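Local coordinates for EmGH1 (PDB 5Z87), which probably hydrolyses beta-glucosides, such as cellobiose and gentiobiose, as a member of glycosyl hydrolase family 3, at residues I528-R540 with L579-A591. Numbering follows the deposited sequence. Where two conformers were deposited one is given.
Sequences IVMCLGGNESTAR and LIHGRPLSPLVLA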
# COMPACT_ATOMS: atom_id res chain seq x y z
N ILE A 528 -34.55 -19.35 9.19
CA ILE A 528 -33.15 -19.77 9.27
C ILE A 528 -32.31 -18.55 9.63
O ILE A 528 -32.40 -17.51 8.97
CB ILE A 528 -32.67 -20.37 7.93
CG1 ILE A 528 -33.56 -21.53 7.49
CG2 ILE A 528 -31.21 -20.81 8.03
CD1 ILE A 528 -33.17 -22.05 6.14
N VAL A 529 -31.50 -18.67 10.68
CA VAL A 529 -30.62 -17.59 11.12
C VAL A 529 -29.19 -18.11 11.01
O VAL A 529 -28.78 -18.98 11.78
CB VAL A 529 -30.91 -17.13 12.55
CG1 VAL A 529 -29.83 -16.17 13.00
CG2 VAL A 529 -32.27 -16.46 12.63
N MET A 530 -28.43 -17.56 10.05
CA MET A 530 -27.07 -18.02 9.78
C MET A 530 -26.07 -17.14 10.54
O MET A 530 -26.09 -15.91 10.41
CB MET A 530 -26.79 -17.98 8.28
CG MET A 530 -27.96 -18.49 7.45
SD MET A 530 -27.55 -18.73 5.72
CE MET A 530 -27.49 -17.03 5.13
N CYS A 531 -25.21 -17.79 11.33
CA CYS A 531 -24.19 -17.14 12.14
C CYS A 531 -22.83 -17.45 11.52
O CYS A 531 -22.30 -18.56 11.67
CB CYS A 531 -24.27 -17.61 13.59
SG CYS A 531 -25.87 -17.26 14.34
N LEU A 532 -22.28 -16.47 10.81
CA LEU A 532 -21.09 -16.65 9.98
C LEU A 532 -20.07 -15.55 10.28
O LEU A 532 -20.33 -14.62 11.05
CB LEU A 532 -21.47 -16.66 8.49
CG LEU A 532 -22.76 -17.38 8.07
CD1 LEU A 532 -23.20 -16.92 6.70
CD2 LEU A 532 -22.52 -18.87 8.06
N GLY A 533 -18.90 -15.67 9.65
CA GLY A 533 -17.91 -14.61 9.71
C GLY A 533 -16.50 -15.14 9.77
O GLY A 533 -16.01 -15.76 8.82
N GLY A 534 -15.83 -14.89 10.89
CA GLY A 534 -14.50 -15.40 11.14
C GLY A 534 -14.38 -15.63 12.63
O GLY A 534 -15.32 -15.41 13.38
N ASN A 535 -13.21 -16.09 13.07
CA ASN A 535 -13.03 -16.29 14.51
C ASN A 535 -11.64 -15.79 14.90
O ASN A 535 -10.90 -15.21 14.09
CB ASN A 535 -13.27 -17.75 14.92
CG ASN A 535 -12.32 -18.72 14.25
OD1 ASN A 535 -11.19 -18.37 13.90
ND2 ASN A 535 -12.77 -19.96 14.08
N GLU A 536 -11.31 -16.03 16.16
CA GLU A 536 -10.08 -15.57 16.79
C GLU A 536 -8.86 -16.30 16.26
O GLU A 536 -7.74 -15.93 16.62
CB GLU A 536 -10.20 -15.73 18.31
CG GLU A 536 -11.22 -14.78 18.95
CD GLU A 536 -12.69 -15.25 18.87
OE1 GLU A 536 -13.56 -14.55 19.43
OE2 GLU A 536 -12.97 -16.30 18.24
N SER A 537 -9.03 -17.30 15.40
CA SER A 537 -7.92 -17.89 14.67
C SER A 537 -7.74 -17.31 13.26
O SER A 537 -6.62 -17.32 12.75
CB SER A 537 -8.09 -19.41 14.56
OG SER A 537 -7.70 -20.05 15.75
N THR A 538 -8.79 -16.79 12.62
CA THR A 538 -8.62 -16.26 11.27
C THR A 538 -8.27 -14.78 11.26
O THR A 538 -7.66 -14.31 10.29
CB THR A 538 -9.86 -16.54 10.41
OG1 THR A 538 -11.02 -15.94 10.98
CG2 THR A 538 -10.08 -18.05 10.30
N ALA A 539 -8.63 -14.04 12.30
CA ALA A 539 -8.10 -12.71 12.58
C ALA A 539 -7.43 -12.78 13.95
O ALA A 539 -8.11 -13.00 14.96
CB ALA A 539 -9.20 -11.64 12.56
N ARG A 540 -6.12 -12.64 13.98
CA ARG A 540 -5.43 -12.61 15.26
C ARG A 540 -4.10 -11.90 15.07
O ARG A 540 -3.63 -11.67 13.95
CB ARG A 540 -5.22 -14.01 15.84
CG ARG A 540 -4.14 -14.82 15.15
CD ARG A 540 -3.84 -16.11 15.91
NE ARG A 540 -3.62 -15.89 17.34
CZ ARG A 540 -4.32 -16.48 18.31
NH1 ARG A 540 -5.30 -17.33 18.00
NH2 ARG A 540 -4.05 -16.23 19.58
N LEU A 579 -23.30 -11.59 11.26
CA LEU A 579 -21.86 -11.71 11.07
C LEU A 579 -21.14 -11.52 12.41
O LEU A 579 -21.33 -10.51 13.10
CB LEU A 579 -21.35 -10.70 10.04
CG LEU A 579 -21.83 -10.88 8.60
CD1 LEU A 579 -21.44 -9.70 7.76
CD2 LEU A 579 -21.26 -12.13 8.01
N ILE A 580 -20.30 -12.49 12.75
CA ILE A 580 -19.50 -12.49 13.97
C ILE A 580 -18.07 -12.75 13.54
O ILE A 580 -17.80 -13.75 12.86
CB ILE A 580 -19.99 -13.54 14.98
CG1 ILE A 580 -21.44 -13.23 15.38
CG2 ILE A 580 -19.08 -13.62 16.21
CD1 ILE A 580 -22.16 -14.39 16.09
N HIS A 581 -17.15 -11.85 13.92
CA HIS A 581 -15.83 -11.77 13.28
C HIS A 581 -15.00 -10.66 13.91
O HIS A 581 -15.53 -9.74 14.55
CB HIS A 581 -15.97 -11.50 11.78
CG HIS A 581 -16.74 -10.25 11.47
ND1 HIS A 581 -16.15 -9.11 10.96
CD2 HIS A 581 -18.06 -9.96 11.61
CE1 HIS A 581 -17.07 -8.18 10.78
NE2 HIS A 581 -18.24 -8.67 11.18
N GLY A 582 -13.68 -10.73 13.69
CA GLY A 582 -12.77 -9.68 14.11
C GLY A 582 -12.56 -8.55 13.11
O GLY A 582 -13.12 -7.47 13.27
N ARG A 583 -11.76 -8.78 12.08
CA ARG A 583 -11.50 -7.75 11.07
C ARG A 583 -12.76 -7.40 10.28
O ARG A 583 -13.69 -8.21 10.19
CB ARG A 583 -10.44 -8.23 10.09
CG ARG A 583 -10.88 -9.48 9.34
CD ARG A 583 -10.02 -9.76 8.12
NE ARG A 583 -8.60 -9.81 8.45
CZ ARG A 583 -8.01 -10.86 8.99
NH1 ARG A 583 -8.71 -11.96 9.26
NH2 ARG A 583 -6.70 -10.82 9.26
N PRO A 584 -12.81 -6.21 9.69
CA PRO A 584 -13.87 -5.95 8.70
C PRO A 584 -13.79 -6.97 7.59
O PRO A 584 -12.70 -7.24 7.05
CB PRO A 584 -13.54 -4.53 8.20
CG PRO A 584 -12.70 -3.91 9.30
CD PRO A 584 -11.90 -5.06 9.85
N LEU A 585 -14.94 -7.55 7.23
CA LEU A 585 -15.02 -8.55 6.17
C LEU A 585 -15.79 -8.01 4.97
O LEU A 585 -16.65 -7.13 5.10
CB LEU A 585 -15.68 -9.84 6.67
CG LEU A 585 -14.82 -10.67 7.63
CD1 LEU A 585 -15.61 -11.79 8.25
CD2 LEU A 585 -13.58 -11.21 6.93
N SER A 586 -15.50 -8.56 3.79
CA SER A 586 -16.13 -8.14 2.54
C SER A 586 -16.91 -9.32 1.98
O SER A 586 -16.46 -9.99 1.03
CB SER A 586 -15.10 -7.64 1.54
OG SER A 586 -14.52 -6.45 2.01
N PRO A 587 -18.09 -9.60 2.53
CA PRO A 587 -18.86 -10.81 2.21
C PRO A 587 -19.76 -10.58 0.99
O PRO A 587 -20.97 -10.38 1.08
CB PRO A 587 -19.65 -11.04 3.50
CG PRO A 587 -19.94 -9.60 3.97
CD PRO A 587 -18.84 -8.70 3.43
N LEU A 588 -19.12 -10.60 -0.19
CA LEU A 588 -19.79 -10.25 -1.43
C LEU A 588 -20.91 -11.22 -1.75
O LEU A 588 -22.04 -10.80 -2.05
CB LEU A 588 -18.78 -10.27 -2.58
CG LEU A 588 -18.04 -9.02 -3.02
CD1 LEU A 588 -17.34 -9.34 -4.33
CD2 LEU A 588 -19.02 -7.86 -3.18
N VAL A 589 -20.61 -12.51 -1.71
CA VAL A 589 -21.61 -13.53 -2.00
C VAL A 589 -22.82 -13.36 -1.09
O VAL A 589 -23.96 -13.27 -1.55
CB VAL A 589 -20.99 -14.93 -1.89
CG1 VAL A 589 -22.05 -16.02 -1.95
CG2 VAL A 589 -19.96 -15.11 -3.01
N LEU A 590 -22.56 -13.23 0.22
CA LEU A 590 -23.65 -13.02 1.16
C LEU A 590 -24.39 -11.71 0.89
O LEU A 590 -25.62 -11.65 0.98
CB LEU A 590 -23.11 -13.04 2.59
CG LEU A 590 -24.13 -13.17 3.71
CD1 LEU A 590 -24.77 -14.56 3.68
CD2 LEU A 590 -23.45 -12.89 5.07
N ALA A 591 -23.66 -10.65 0.56
CA ALA A 591 -24.33 -9.38 0.31
C ALA A 591 -25.21 -9.46 -0.94
O ALA A 591 -26.28 -8.84 -0.99
CB ALA A 591 -23.31 -8.24 0.19
O HOH W 1 -12.44 -13.04 12.42
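R583 starts with CG set between its own backbone N and carbonyl carbon (chi1 61°) and bends again at chi3, which brings the guanidinium across to T538 and A539. R583 NH1 gives T538 O a nearly straight bond (2.8 Å, 172° at the hydrogen): the acceptor lies in the guanidinium plane, but the donor stands above the plane of the T538 carbonyl. A539 CB covers one face of the group, 3.4 Å from R583 NH1, while R583 NH2 bonds the carbonyls of R189 and G550. With an alanine at R583, T538 O would probably lose its charged donor and a gap would open beside the A539 methyl. H581 ND1 donates to R583 O at 2.7 Å in the plane of its ring, and H581 NE2 bonds D599, so both ring nitrogens are engaged and the imidazole is held against turning. These loops follow the C-terminal ends of two neighbouring parallel strands, 527-533 and 574-580, in the mixed sheet of the family 3 C-terminal domain. I580 N bonds L532 O (2.7 Å), and I580 O accepts from G534 N. G533 packs against the I580 carbonyl where any CB would clash, and its backbone angles by themselves call for glycine; L585 CD1 lies 3.8 Å from G533 C. Beyond the strands, N535 OD1 accepts from S537 N, an Asx turn, and from T538 N, an Asx motif, and a water accepting from G582 N (2.9 Å) donates to N535 O. At the other end, L590 on helix 588-593 and M530 pass each other in opposite directions, L590 CD1 coming 3.9 Å from M530 CE and also meeting L532 CD1, which packs the helix onto the sheet.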